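Local coordinates for protein binary enterotoxin of Clostridium perfringens component a (Clostridium perfringens, PDB 5WTZ) that probably transfers ADP-ribose from NAD+ to actin, as the enzymatic component of an iota-like binary enterotoxin of Clostridium perfringens, at residues 229-232 against 233-236; 117-120 against 121-124; 46-49 against 50-53. One frame throughout, in Å; residues are numbered along the deposited sequence.

Contact 1 (229-232 against 233-236)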
loop_
_atom_site.group_PDB
_atom_site.type_symbol
_atom_site.label_atom_id
_atom_site.label_comp_id
_atom_site.label_asym_id
_atom_site.label_seq_id
_atom_site.Cartn_x
_atom_site.Cartn_y
_atom_site.Cartn_z
ATOM N N GLU A 229 0.076 15.631 -17.453
ATOM C CA GLU A 229 1.455 15.975 -17.762
ATOM C C GLU A 229 2.134 14.851 -18.527
ATOM O O GLU A 229 2.915 15.084 -19.445
ATOM C CB GLU A 229 2.250 16.271 -16.483
ATOM C CG GLU A 229 1.860 17.540 -15.753
ATOM C CD GLU A 229 2.769 17.825 -14.571
ATOM O OE1 GLU A 229 4.004 17.720 -14.736
ATOM O OE2 GLU A 229 2.251 18.143 -13.477
ATOM N N ASN A 230 1.829 13.623 -18.135
ATOM C CA ASN A 230 2.562 12.492 -18.651
ATOM C C ASN A 230 1.888 11.827 -19.833
ATOM O O ASN A 230 2.568 11.176 -20.621
ATOM C CB ASN A 230 2.812 11.471 -17.532
ATOM C CG ASN A 230 3.833 11.962 -16.520
ATOM O OD1 ASN A 230 5.027 12.043 -16.811
ATOM N ND2 ASN A 230 3.370 12.291 -15.328
ATOM N N TYR A 231 0.575 11.998 -19.994
ATOM C CA TYR A 231 -0.091 11.291 -21.089
ATOM C C TYR A 231 -0.867 12.169 -22.076
ATOM O O TYR A 231 -1.464 11.658 -23.028
ATOM C CB TYR A 231 -0.974 10.177 -20.497
ATOM C CG TYR A 231 -0.094 9.014 -20.120
ATOM C CD1 TYR A 231 0.278 8.070 -21.072
ATOM C CD2 TYR A 231 0.441 8.901 -18.833
ATOM C CE1 TYR A 231 1.129 7.023 -20.744
ATOM C CE2 TYR A 231 1.297 7.862 -18.501
ATOM C CZ TYR A 231 1.634 6.925 -19.461
ATOM O OH TYR A 231 2.476 5.891 -19.136
ATOM N N ALA A 232 -0.827 13.483 -21.893
ATOM C CA ALA A 232 -1.301 14.361 -22.961
ATOM C C ALA A 232 -0.507 14.150 -24.266
ATOM O O ALA A 232 -1.113 14.039 -25.334
ATOM C CB ALA A 232 -1.243 15.817 -22.533
ATOM N N PRO A 233 0.842 14.076 -24.201
ATOM C CA PRO A 233 1.520 13.833 -25.481
ATOM C C PRO A 233 1.208 12.448 -26.059
ATOM O O PRO A 233 1.172 12.302 -27.281
ATOM C CB PRO A 233 3.009 13.945 -25.129
ATOM C CG PRO A 233 3.053 14.633 -23.788
ATOM C CD PRO A 233 1.811 14.195 -23.093
ATOM N N TRP A 234 0.990 11.460 -25.191
ATOM C CA TRP A 234 0.631 10.106 -25.619
ATOM C C TRP A 234 -0.635 10.112 -26.470
ATOM O O TRP A 234 -0.674 9.527 -27.555
ATOM C CB TRP A 234 0.447 9.195 -24.401
ATOM C CG TRP A 234 -0.164 7.845 -24.699
ATOM C CD1 TRP A 234 0.489 6.719 -25.135
ATOM C CD2 TRP A 234 -1.535 7.465 -24.527
ATOM N NE1 TRP A 234 -0.395 5.670 -25.255
ATOM C CE2 TRP A 234 -1.646 6.105 -24.907
ATOM C CE3 TRP A 234 -2.685 8.146 -24.111
ATOM C CZ2 TRP A 234 -2.858 5.414 -24.875
ATOM C CZ3 TRP A 234 -3.884 7.458 -24.078
ATOM C CH2 TRP A 234 -3.961 6.106 -24.460
ATOM N N LEU A 235 -1.664 10.783 -25.967
ATOM C CA LEU A 235 -2.946 10.872 -26.648
ATOM C C LEU A 235 -2.794 11.451 -28.054
ATOM O O LEU A 235 -3.493 11.038 -28.972
ATOM C CB LEU A 235 -3.923 11.723 -25.831
ATOM C CG LEU A 235 -5.336 11.867 -26.407
ATOM C CD1 LEU A 235 -6.067 10.532 -26.348
ATOM C CD2 LEU A 235 -6.114 12.957 -25.689
ATOM N N LYS A 236 -1.867 12.392 -28.215
ATOM C CA LYS A 236 -1.579 12.988 -29.521
ATOM C C LYS A 236 -1.073 11.978 -30.540
ATOM O O LYS A 236 -1.485 11.992 -31.702
ATOM C CB LYS A 236 -0.540 14.104 -29.387
ATOM C CG LYS A 236 -1.120 15.504 -29.428
ATOM C CD LYS A 236 -0.028 16.560 -29.348
ATOM C CE LYS A 236 -0.400 17.643 -28.353
ATOM N NZ LYS A 236 -1.850 17.974 -28.402
#
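Tyr231 and Trp234 form the aromatic part of this contact, an offset edge-to-face pair on one side of helix 220-237. The Tyr231 ring turns its edge to the face of the indole, its centroid 5.5 Å from that of the Trp234 five-membered ring and the two planes 75° apart. CD1 of Tyr231 does the touching, 3.5 Å from CB of Trp234 and 3.7 Å from its CG, where the edge meets the indole. Different first torsions bring the rings together: CG of Trp234 lies anti to its backbone N (chi1 169°), whereas CG of Tyr231 lies anti to its carbonyl carbon. The polar ends of both reach beyond the helix, Tyr231 OH bonding to Arg289 O and Trp234 NE1 to Ala285 O. Ala371 of strand 370-372 touches both side chains.

The backbone bonds reflect a proline kink. Pro233 has no N-H to give to the turn before, and the helical bonding resumes with Leu235 N to Tyr231 O at 3.1 Å (N-H...O 163°), followed by a weak bond from Lys236 N to Ala232 O at 3.4 Å.

The proline ring packs on the preceding residue, CD of Pro233 lying 3.5 Å from CB of Ala232. The Trp234 side chain is about 7 Å from that of Leu250, an NAD+-binding residue, and about 12 Å from the bound dinucleotide.

Contact 2 (117-120 against 121-124); sequences IIDE and EAIN
The carboxylate of Asp119 reaches the first turn of helix 120-130, where OD2 accepts the backbone N-H of Ala122 at 2.9 Å with an N-H...O angle of 154°. This is an N-cap. The bond uses the anti lone pair of OD2, on the side away from OD1. With CG anti to the backbone N (chi1 -175°), the carboxylate lies beside the carbonyl carbon and faces the start of the helix. OD2 also rests against the methyl group of Ala122, 3.4 Å from its CB.

On the apolar side, Ile118 and Ile123 meet with their side chains at about a right angle. CG2 of Ile118 touches both CB and CD1 of Ile123, each at 3.8 Å. The two are the N' and N4 residues, and their pairing is a hydrophobic staple. Both isoleucines also pack on Ile195 of strand 187-198, which joins the end of the loop and the start of the helix to the same sheet.

Glu120 and Asn124 run side by side and point the same way, one turn apart, their carboxylate and amide planes 67° from each other. CG of Glu120 comes 3.9 Å from ND2 of Asn124.

The backbone bond from Ile123 N to Asp119 O, 2.9 Å long, makes Asp119 an acceptor through both its main chain and its side chain. A carboxylate among the leading N-H groups would be favoured by the helix dipole, which probably also offsets the nearness of the Asp119 and Glu121 carboxylates.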
loop_
_atom_site.group_PDB
_atom_site.type_symbol
_atom_site.label_atom_id
_atom_site.label_comp_id
_atom_site.label_asym_id
_atom_site.label_seq_id
_atom_site.Cartn_x
_atom_site.Cartn_y
_atom_site.Cartn_z
ATOM N N ILE A 117 15.448 -20.194 18.437
ATOM C CA ILE A 117 16.279 -20.293 17.232
ATOM C C ILE A 117 15.467 -20.216 15.948
ATOM O O ILE A 117 14.457 -20.899 15.796
ATOM C CB ILE A 117 17.110 -21.607 17.266
ATOM C CG1 ILE A 117 18.123 -21.542 18.415
ATOM C CG2 ILE A 117 17.835 -21.853 15.957
ATOM C CD1 ILE A 117 19.107 -22.689 18.458
ATOM N N ILE A 118 15.910 -19.364 15.028
ATOM C CA ILE A 118 15.218 -19.162 13.760
ATOM C C ILE A 118 15.465 -20.339 12.821
ATOM O O ILE A 118 16.588 -20.830 12.708
ATOM C CB ILE A 118 15.660 -17.840 13.069
ATOM C CG1 ILE A 118 15.093 -16.624 13.801
ATOM C CG2 ILE A 118 15.206 -17.798 11.627
ATOM C CD1 ILE A 118 13.587 -16.635 13.941
ATOM N N ASP A 119 14.410 -20.780 12.143
ATOM C CA ASP A 119 14.494 -21.879 11.185
ATOM C C ASP A 119 15.180 -21.458 9.878
ATOM O O ASP A 119 14.787 -20.470 9.253
ATOM C CB ASP A 119 13.089 -22.414 10.904
ATOM C CG ASP A 119 13.096 -23.628 10.009
ATOM O OD1 ASP A 119 13.234 -24.748 10.541
ATOM O OD2 ASP A 119 12.953 -23.464 8.782
ATOM N N GLU A 120 16.190 -22.219 9.460
ATOM C CA GLU A 120 17.018 -21.843 8.315
ATOM C C GLU A 120 16.240 -21.793 7.004
ATOM O O GLU A 120 16.384 -20.851 6.234
ATOM C CB GLU A 120 18.207 -22.803 8.160
ATOM C CG GLU A 120 18.952 -22.620 6.832
ATOM C CD GLU A 120 20.375 -23.166 6.846
ATOM O OE1 GLU A 120 21.086 -22.975 7.858
ATOM O OE2 GLU A 120 20.784 -23.775 5.832
ATOM N N GLU A 121 15.423 -22.809 6.743
ATOM C CA GLU A 121 14.653 -22.832 5.502
ATOM C C GLU A 121 13.609 -21.736 5.506
ATOM O O GLU A 121 13.363 -21.095 4.484
ATOM C CB GLU A 121 13.992 -24.193 5.296
ATOM C CG GLU A 121 13.142 -24.273 4.045
ATOM C CD GLU A 121 12.741 -25.692 3.704
ATOM O OE1 GLU A 121 13.381 -26.634 4.222
ATOM O OE2 GLU A 121 11.786 -25.862 2.916
ATOM N N ALA A 122 13.010 -21.511 6.668
ATOM C CA ALA A 122 12.003 -20.473 6.809
ATOM C C ALA A 122 12.610 -19.108 6.513
ATOM O O ALA A 122 12.063 -18.342 5.716
ATOM C CB ALA A 122 11.379 -20.500 8.208
ATOM N N ILE A 123 13.746 -18.800 7.126
ATOM C CA ILE A 123 14.321 -17.482 6.888
ATOM C C ILE A 123 14.847 -17.336 5.449
ATOM O O ILE A 123 14.894 -16.224 4.926
ATOM C CB ILE A 123 15.434 -17.150 7.917
ATOM C CG1 ILE A 123 15.687 -15.637 7.930
ATOM C CG2 ILE A 123 16.704 -17.952 7.649
ATOM C CD1 ILE A 123 16.426 -15.139 9.130
ATOM N N ASN A 124 15.210 -18.438 4.794
ATOM C CA ASN A 124 15.601 -18.345 3.388
ATOM C C ASN A 124 14.402 -18.018 2.519
ATOM O O ASN A 124 14.509 -17.254 1.571
ATOM C CB ASN A 124 16.263 -19.632 2.903
ATOM C CG ASN A 124 17.747 -19.656 3.186
ATOM O OD1 ASN A 124 18.393 -18.610 3.255
ATOM N ND2 ASN A 124 18.292 -20.848 3.382
#

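Contact 3 (46-49 against 50-53); sequences IKNS and SEIN
Asn48 meets Glu51 through both its backbone and its amide. OD1 of Asn48 accepts from Glu51 N at 3.3 Å (N-H...O 150°), the donor standing 41° out of the amide carbonyl plane and so not aimed at a lone pair. A weak second bond from the same N-H goes to Asn48 O. The side chains cross at about a right angle, with OD1 of Asn48 3.4 Å from CB of Glu51 and the amide and carboxylate planes 24° apart.

A water extends this first shell. It donates to OD1 of Asn48 at 3.2 Å and accepts from Ser50 N, so that OD1 serves two N-H groups, one directly and one through the water. Both belong to the break in helix 36-61, where the N-H groups of Ser50 and Glu51 lack the regular main-chain bond to the residue four before. The arrangement resembles an N-cap set inside a longer helix, in which a side chain stands in for missing main-chain acceptors. It goes with a backbone at Asn48 that departs from helical values.

Beyond the break regular bonding returns: Ile52 N gives to Asn48 O at 3.3 Å and Asn53 N to Ser49 O at 2.9 Å. The Asn53 amide folds back over Ser49 O, with CG 3.4 Å from it, while its OD1 takes the N-H of Phe140.

Asn48, Ser50 and Glu51 are exposed at the kink, and buried Ile52 packs against Leu72, Leu76 and Ile79 of helix 70-83.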
loop_
_atom_site.group_PDB
_atom_site.type_symbol
_atom_site.label_atom_id
_atom_site.label_comp_id
_atom_site.label_asym_id
_atom_site.label_seq_id
_atom_site.Cartn_x
_atom_site.Cartn_y
_atom_site.Cartn_z
ATOM N N ILE A 46 -2.473 8.771 21.089
ATOM C CA ILE A 46 -1.929 8.050 22.230
ATOM C C ILE A 46 -2.968 7.081 22.795
ATOM O O ILE A 46 -2.636 5.943 23.107
ATOM C CB ILE A 46 -1.465 9.006 23.333
ATOM C CG1 ILE A 46 -0.271 9.829 22.858
ATOM C CG2 ILE A 46 -1.117 8.239 24.608
ATOM C CD1 ILE A 46 0.098 10.944 23.801
ATOM N N LYS A 47 -4.227 7.518 22.884
ATOM C CA LYS A 47 -5.310 6.725 23.499
ATOM C C LYS A 47 -5.845 5.591 22.626
ATOM O O LYS A 47 -6.181 4.518 23.128
ATOM C CB LYS A 47 -6.479 7.636 23.879
ATOM C CG LYS A 47 -6.218 8.564 25.062
ATOM C CD LYS A 47 -6.448 7.854 26.393
ATOM C CE LYS A 47 -5.892 8.665 27.561
ATOM N NZ LYS A 47 -4.422 8.909 27.414
ATOM N N ASN A 48 -5.963 5.822 21.327
ATOM C CA ASN A 48 -6.425 4.747 20.458
ATOM C C ASN A 48 -5.896 4.834 19.040
ATOM O O ASN A 48 -6.665 4.993 18.094
ATOM C CB ASN A 48 -7.955 4.697 20.431
ATOM C CG ASN A 48 -8.490 3.268 20.357
ATOM O OD1 ASN A 48 -7.972 2.430 19.603
ATOM N ND2 ASN A 48 -9.516 2.978 21.156
ATOM N N SER A 49 -4.578 4.701 18.899
ATOM C CA SER A 49 -3.934 4.668 17.595
ATOM C C SER A 49 -4.551 3.645 16.656
ATOM O O SER A 49 -4.690 3.906 15.470
ATOM C CB SER A 49 -2.441 4.380 17.755
ATOM O OG SER A 49 -2.239 3.164 18.458
ATOM N N SER A 50 -4.933 2.483 17.181
ATOM C CA SER A 50 -5.423 1.418 16.309
ATOM C C SER A 50 -6.720 1.832 15.607
ATOM O O SER A 50 -6.899 1.591 14.410
ATOM C CB SER A 50 -5.631 0.126 17.100
ATOM O OG SER A 50 -5.976 -0.929 16.218
ATOM N N GLU A 51 -7.598 2.488 16.353
ATOM C CA GLU A 51 -8.856 2.967 15.801
ATOM C C GLU A 51 -8.642 4.051 14.728
ATOM O O GLU A 51 -9.285 4.034 13.683
ATOM C CB GLU A 51 -9.733 3.474 16.933
ATOM C CG GLU A 51 -10.826 4.441 16.552
ATOM C CD GLU A 51 -11.722 4.733 17.722
ATOM O OE1 GLU A 51 -11.429 5.672 18.509
ATOM O OE2 GLU A 51 -12.725 4.005 17.861
ATOM N N ILE A 52 -7.737 4.988 14.986
ATOM C CA ILE A 52 -7.400 6.018 14.012
ATOM C C ILE A 52 -6.791 5.411 12.751
ATOM O O ILE A 52 -7.157 5.766 11.618
ATOM C CB ILE A 52 -6.443 7.044 14.627
ATOM C CG1 ILE A 52 -7.190 7.803 15.721
ATOM C CG2 ILE A 52 -5.873 7.990 13.532
ATOM C CD1 ILE A 52 -6.320 8.570 16.677
ATOM N N ASN A 53 -5.877 4.470 12.936
ATOM C CA ASN A 53 -5.203 3.896 11.785
ATOM C C ASN A 53 -6.148 3.030 10.961
ATOM O O ASN A 53 -6.089 3.045 9.734
ATOM C CB ASN A 53 -3.969 3.101 12.220
ATOM C CG ASN A 53 -2.833 4.000 12.658
ATOM O OD1 ASN A 53 -2.691 5.114 12.163
ATOM N ND2 ASN A 53 -2.015 3.522 13.586
HETATM O O HOH W 1 -5.067 1.191 20.092
#

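How the contacts relate
None of the three contacts is wholly core. Contact 3 lies at the surface, and contacts 1 and 2 are partly buried. Contacts 2 and 3 fall in the first ADP-ribosyltransferase exoenzyme range, with centres about 34 Å apart; contact 1 is in the second, NAD+-binding range, across the chain's centre from both. Contacts 1 and 3 each lie within a single kinked helix, but proline imposes the break in one, whereas in the other an asparagine and a water serve the N-H groups left without a regular helical acceptor. Contact 2 instead joins loop to helix. Aromatic packing marks contact 1, an acidic cap with an aliphatic pair contact 2, and hydrated amide chemistry contact 3.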